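Long-range contact in nitroreductase-like family protein (Bacillus cereus, PDB 2I7H), which is a nitroreductase-like family protein of alpha-beta fold that binds flavin mononucleotide in a two-chain assembly: residues 15-20 with 123-128. Residues are numbered along the deposited sequence; the frame is centred on the assembly and turned at random. Where two conformers were deposited one is given.
Sequences KERRSV and FQLLAW. With FMN (flavin mononucleotide), chain G.
In the phosphate-binding part of the FMN pocket, the backbone at Arg17 and Arg18 lies across the indole of Trp128, where the chain leaves helix 10-16 and passes helix 106-129. Arg17 CA sits 3.7 Å from the centroid of the five-membered ring and 16° off its normal, the geometry of a CH-pi contact. Trp128 holds CG anti to its backbone N (chi1 -171°), which directs the indole from helix 106-129 toward the backbone of Arg17 and Arg18. Arg18 N lies above the same face, displaced toward the rim at 3.5 Å from Trp128 CZ3, while Val20 CG2 meets the ring edge, 4.1 Å from that CZ3 atom. Arg17 leaves the indole through a chain bent at chi2 and chi3; its CD packs 4.0 Å from Gln124 CB, and its guanidinium plane is turned 11° from the Gln124 amide plane. Both terminal nitrogens then bond one phosphate oxygen: Arg17 NH1 and Arg17 NH2 each reach FMN O3P at 3.0 Å. That oxygen, in the guanidinium plane, also accepts from Ser19 OG, and Ser19 N binds FMN O1P over 2.8 Å. A water donates to Ser19 OG and accepts from Gln124 NE2, linking helix 106-129 to this phosphate ligand. Arg21, Lys137 and Ser138 also hydrogen-bond FMN, as do Asn45 and His46 of the second subunit. The three donors converging on FMN O3P, two of them from one guanidinium, would be expected to stabilise phosphate negative charge, while the indole of Trp128 packs against the backbone of Arg17, whose side chain gives those two.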
ATOM      1  N   LYS A  15      -2.897  -1.690  13.809  1.00 42.67           N
ATOM      2  CA  LYS A  15      -3.437  -2.950  14.324  1.00 43.99           C
ATOM      3  C   LYS A  15      -4.913  -2.915  14.722  1.00 43.88           C
ATOM      4  O   LYS A  15      -5.569  -3.967  14.777  1.00 44.59           O
ATOM      5  CB  LYS A  15      -2.596  -3.459  15.491  1.00 44.93           C
ATOM      6  CG  LYS A  15      -1.104  -3.622  15.163  1.00 48.92           C
ATOM      7  CD  LYS A  15      -0.409  -4.520  16.182  1.00 57.38           C
ATOM      8  CE  LYS A  15      -0.684  -4.074  17.616  1.00 61.52           C
ATOM      9  NZ  LYS A  15       0.122  -2.874  17.986  1.00 65.65           N
ATOM     10  N   GLU A  16      -5.442  -1.728  14.985  0.60 43.52           N
ATOM     11  CA  GLU A  16      -6.815  -1.600  15.449  0.60 43.63           C
ATOM     12  C   GLU A  16      -7.784  -1.339  14.291  0.60 43.03           C
ATOM     13  O   GLU A  16      -8.937  -1.741  14.354  0.60 42.90           O
ATOM     14  CB  GLU A  16      -6.917  -0.526  16.544  0.60 43.38           C
ATOM     15  CG  GLU A  16      -6.325  -0.958  17.893  0.60 44.43           C
ATOM     16  CD  GLU A  16      -6.329   0.144  18.970  0.60 46.42           C
ATOM     17  OE1 GLU A  16      -6.870   1.252  18.716  0.60 50.97           O
ATOM     18  OE2 GLU A  16      -5.800  -0.103  20.090  0.60 48.96           O
ATOM     19  N   ARG A  17      -7.305  -0.676  13.240  1.00 42.91           N
ATOM     20  CA  ARG A  17      -8.060  -0.517  11.989  1.00 43.03           C
ATOM     21  C   ARG A  17      -8.760  -1.806  11.572  1.00 43.07           C
ATOM     22  O   ARG A  17      -8.156  -2.880  11.542  1.00 42.96           O
ATOM     23  CB  ARG A  17      -7.125  -0.046  10.847  1.00 42.90           C
ATOM     24  CG  ARG A  17      -7.828   0.319   9.533  1.00 42.45           C
ATOM     25  CD  ARG A  17      -6.989  -0.068   8.264  1.00 42.92           C
ATOM     26  NE  ARG A  17      -6.595  -1.488   8.258  1.00 41.33           N
ATOM     27  CZ  ARG A  17      -7.342  -2.522   7.841  1.00 42.48           C
ATOM     28  NH1 ARG A  17      -8.572  -2.347   7.376  1.00 39.19           N
ATOM     29  NH2 ARG A  17      -6.865  -3.769   7.927  1.00 42.94           N
ATOM     30  N   ARG A  18     -10.051  -1.681  11.285  1.00 43.53           N
ATOM     31  CA  ARG A  18     -10.850  -2.777  10.751  1.00 43.39           C
ATOM     32  C   ARG A  18     -11.575  -2.280   9.515  1.00 43.27           C
ATOM     33  O   ARG A  18     -11.976  -1.113   9.449  1.00 42.42           O
ATOM     34  CB  ARG A  18     -11.916  -3.242  11.761  1.00 43.23           C
ATOM     35  CG  ARG A  18     -11.437  -3.709  13.122  1.00 44.43           C
ATOM     36  CD  ARG A  18     -10.954  -5.144  13.070  1.00 47.32           C
ATOM     37  NE  ARG A  18      -9.514  -5.080  12.899  1.00 53.65           N
ATOM     38  CZ  ARG A  18      -8.630  -5.155  13.889  1.00 51.89           C
ATOM     39  NH1 ARG A  18      -9.009  -5.390  15.149  1.00 50.43           N
ATOM     40  NH2 ARG A  18      -7.360  -5.023  13.590  1.00 52.82           N
ATOM     41  N   SER A  19     -11.756  -3.178   8.547  1.00 43.23           N
ATOM     42  CA  SER A  19     -12.691  -2.962   7.455  1.00 43.27           C
ATOM     43  C   SER A  19     -14.102  -2.886   8.030  1.00 43.61           C
ATOM     44  O   SER A  19     -14.549  -3.793   8.739  1.00 43.42           O
ATOM     45  CB  SER A  19     -12.588  -4.103   6.443  1.00 43.31           C
ATOM     46  OG  SER A  19     -11.346  -4.018   5.763  1.00 45.00           O
ATOM     47  N   VAL A  20     -14.798  -1.792   7.729  1.00 43.77           N
ATOM     48  CA  VAL A  20     -16.138  -1.562   8.246  1.00 42.73           C
ATOM     49  C   VAL A  20     -17.075  -1.529   7.044  1.00 43.10           C
ATOM     50  O   VAL A  20     -16.807  -0.839   6.064  1.00 42.79           O
ATOM     51  CB  VAL A  20     -16.176  -0.256   9.085  1.00 42.73           C
ATOM     52  CG1 VAL A  20     -17.595   0.177   9.377  1.00 41.77           C
ATOM     53  CG2 VAL A  20     -15.402  -0.451  10.371  1.00 41.89           C
ATOM     54  N   PHE A 123      -4.791   6.492   3.691  1.00 35.89           N
ATOM     55  CA  PHE A 123      -6.113   7.065   3.869  1.00 36.50           C
ATOM     56  C   PHE A 123      -6.904   6.284   4.913  1.00 36.73           C
ATOM     57  O   PHE A 123      -7.574   6.879   5.752  1.00 37.00           O
ATOM     58  CB  PHE A 123      -6.917   7.071   2.571  1.00 35.67           C
ATOM     59  CG  PHE A 123      -8.293   7.575   2.770  1.00 37.39           C
ATOM     60  CD1 PHE A 123      -8.553   8.971   2.789  1.00 36.90           C
ATOM     61  CD2 PHE A 123      -9.326   6.695   3.043  1.00 35.64           C
ATOM     62  CE1 PHE A 123      -9.828   9.420   3.025  1.00 38.20           C
ATOM     63  CE2 PHE A 123     -10.601   7.150   3.281  1.00 35.69           C
ATOM     64  CZ  PHE A 123     -10.863   8.497   3.278  1.00 36.11           C
ATOM     65  N   GLN A 124      -6.825   4.957   4.842  1.00 36.80           N
ATOM     66  CA  GLN A 124      -7.579   4.089   5.750  1.00 37.50           C
ATOM     67  C   GLN A 124      -7.132   4.301   7.197  1.00 37.13           C
ATOM     68  O   GLN A 124      -7.966   4.342   8.098  1.00 37.28           O
ATOM     69  CB  GLN A 124      -7.438   2.632   5.341  1.00 37.08           C
ATOM     70  CG  GLN A 124      -8.225   2.200   4.078  1.00 37.16           C
ATOM     71  CD  GLN A 124      -8.288   0.649   4.017  1.00 39.23           C
ATOM     72  OE1 GLN A 124      -7.281  -0.016   4.235  1.00 44.76           O
ATOM     73  NE2 GLN A 124      -9.459   0.093   3.786  1.00 37.86           N
ATOM     74  N   LEU A 125      -5.823   4.490   7.384  1.00 36.50           N
ATOM     75  CA  LEU A 125      -5.217   4.766   8.685  1.00 37.11           C
ATOM     76  C   LEU A 125      -5.615   6.136   9.228  1.00 37.19           C
ATOM     77  O   LEU A 125      -6.088   6.264  10.349  1.00 37.94           O
ATOM     78  CB  LEU A 125      -3.681   4.641   8.589  1.00 36.74           C
ATOM     79  CG  LEU A 125      -3.166   3.236   8.317  1.00 35.25           C
ATOM     80  CD1 LEU A 125      -1.623   3.197   8.181  1.00 35.67           C
ATOM     81  CD2 LEU A 125      -3.685   2.278   9.386  1.00 30.64           C
ATOM     82  N   LEU A 126      -5.429   7.152   8.402  1.00 38.02           N
ATOM     83  CA  LEU A 126      -5.904   8.505   8.665  1.00 37.73           C
ATOM     84  C   LEU A 126      -7.380   8.577   9.052  1.00 37.95           C
ATOM     85  O   LEU A 126      -7.743   9.277  10.005  1.00 37.61           O
ATOM     86  CB  LEU A 126      -5.608   9.398   7.449  1.00 36.98           C
ATOM     87  CG  LEU A 126      -4.112   9.637   7.199  1.00 36.81           C
ATOM     88  CD1 LEU A 126      -3.806  10.047   5.783  1.00 34.37           C
ATOM     89  CD2 LEU A 126      -3.541  10.678   8.164  1.00 33.42           C
ATOM     90  N   ALA A 127      -8.224   7.862   8.311  1.00 38.30           N
ATOM     91  CA  ALA A 127      -9.651   7.840   8.587  1.00 38.20           C
ATOM     92  C   ALA A 127      -9.930   7.152   9.927  1.00 38.70           C
ATOM     93  O   ALA A 127     -10.695   7.657  10.738  1.00 38.54           O
ATOM     94  CB  ALA A 127     -10.446   7.184   7.396  1.00 37.48           C
ATOM     95  N   TRP A 128      -9.291   6.009  10.175  1.00 39.89           N
ATOM     96  CA  TRP A 128      -9.493   5.281  11.440  1.00 40.52           C
ATOM     97  C   TRP A 128      -9.236   6.183  12.660  1.00 41.45           C
ATOM     98  O   TRP A 128      -9.944   6.101  13.663  1.00 40.73           O
ATOM     99  CB  TRP A 128      -8.597   4.030  11.528  1.00 39.86           C
ATOM    100  CG  TRP A 128      -8.961   3.199  12.698  1.00 39.48           C
ATOM    101  CD1 TRP A 128      -8.341   3.164  13.932  1.00 38.22           C
ATOM    102  CD2 TRP A 128     -10.097   2.324  12.792  1.00 37.90           C
ATOM    103  NE1 TRP A 128      -9.017   2.310  14.769  1.00 37.17           N
ATOM    104  CE2 TRP A 128     -10.094   1.777  14.100  1.00 37.64           C
ATOM    105  CE3 TRP A 128     -11.112   1.940  11.887  1.00 38.60           C
ATOM    106  CZ2 TRP A 128     -11.063   0.844  14.530  1.00 37.37           C
ATOM    107  CZ3 TRP A 128     -12.087   1.031  12.312  1.00 38.57           C
ATOM    108  CH2 TRP A 128     -12.035   0.476  13.632  1.00 38.23           C
TER
HETATM  109  N1  FMN G1001     -13.639  -6.468   1.517  0.70 39.21           N
HETATM  110  C2  FMN G1001     -14.893  -6.680   0.950  0.70 39.19           C
HETATM  111  O2  FMN G1001     -15.864  -6.880   1.676  0.70 38.71           O
HETATM  112  N3  FMN G1001     -15.044  -6.660  -0.426  0.70 38.91           N
HETATM  113  C4  FMN G1001     -13.923  -6.430  -1.214  0.70 38.55           C
HETATM  114  O4  FMN G1001     -13.954  -6.659  -2.412  0.70 36.92           O
HETATM  115  C4A FMN G1001     -12.679  -6.219  -0.640  0.70 38.85           C
HETATM  116  N5  FMN G1001     -11.588  -5.994  -1.463  0.70 39.33           N
HETATM  117  C5A FMN G1001     -10.330  -5.797  -0.901  0.70 39.00           C
HETATM  118  C6  FMN G1001      -9.282  -5.576  -1.773  0.70 39.09           C
HETATM  119  C7  FMN G1001      -7.994  -5.351  -1.338  0.70 38.79           C
HETATM  120  C7M FMN G1001      -7.004  -4.849  -2.347  0.70 34.54           C
HETATM  121  C8  FMN G1001      -7.747  -5.359   0.032  0.70 38.74           C
HETATM  122  C8M FMN G1001      -6.361  -5.006   0.502  0.70 36.09           C
HETATM  123  C9  FMN G1001      -8.817  -5.585   0.937  0.70 38.96           C
HETATM  124  C9A FMN G1001     -10.131  -5.814   0.486  0.70 39.38           C
HETATM  125  N10 FMN G1001     -11.255  -6.051   1.333  0.70 39.72           N
HETATM  126  C10 FMN G1001     -12.520  -6.235   0.748  0.70 38.60           C
HETATM  127  C1' FMN G1001     -11.113  -6.406   2.801  0.70 40.76           C
HETATM  128  C2' FMN G1001     -10.908  -7.914   2.985  0.70 40.97           C
HETATM  129  O2' FMN G1001     -12.046  -8.601   2.547  0.70 42.77           O
HETATM  130  C3' FMN G1001     -10.489  -8.450   4.379  0.70 42.22           C
HETATM  131  O3' FMN G1001     -11.518  -9.090   5.109  0.70 44.53           O
HETATM  132  C4' FMN G1001      -9.914  -7.438   5.336  0.70 41.26           C
HETATM  133  O4' FMN G1001      -9.023  -6.561   4.693  0.70 38.60           O
HETATM  134  C5' FMN G1001      -9.210  -8.193   6.458  0.70 41.43           C
HETATM  135  O5' FMN G1001      -9.796  -7.702   7.650  0.70 41.28           O
HETATM  136  P   FMN G1001      -9.500  -6.175   8.122  0.70 40.95           P
HETATM  137  O1P FMN G1001     -10.619  -5.721   9.041  0.70 38.46           O
HETATM  138  O2P FMN G1001      -8.204  -6.225   8.890  0.70 41.81           O
HETATM  139  O3P FMN G1001      -9.330  -5.199   6.963  0.70 36.36           O
HETATM  140  O   HOH W   1     -10.445  -2.346   3.765  1.00 26.28           O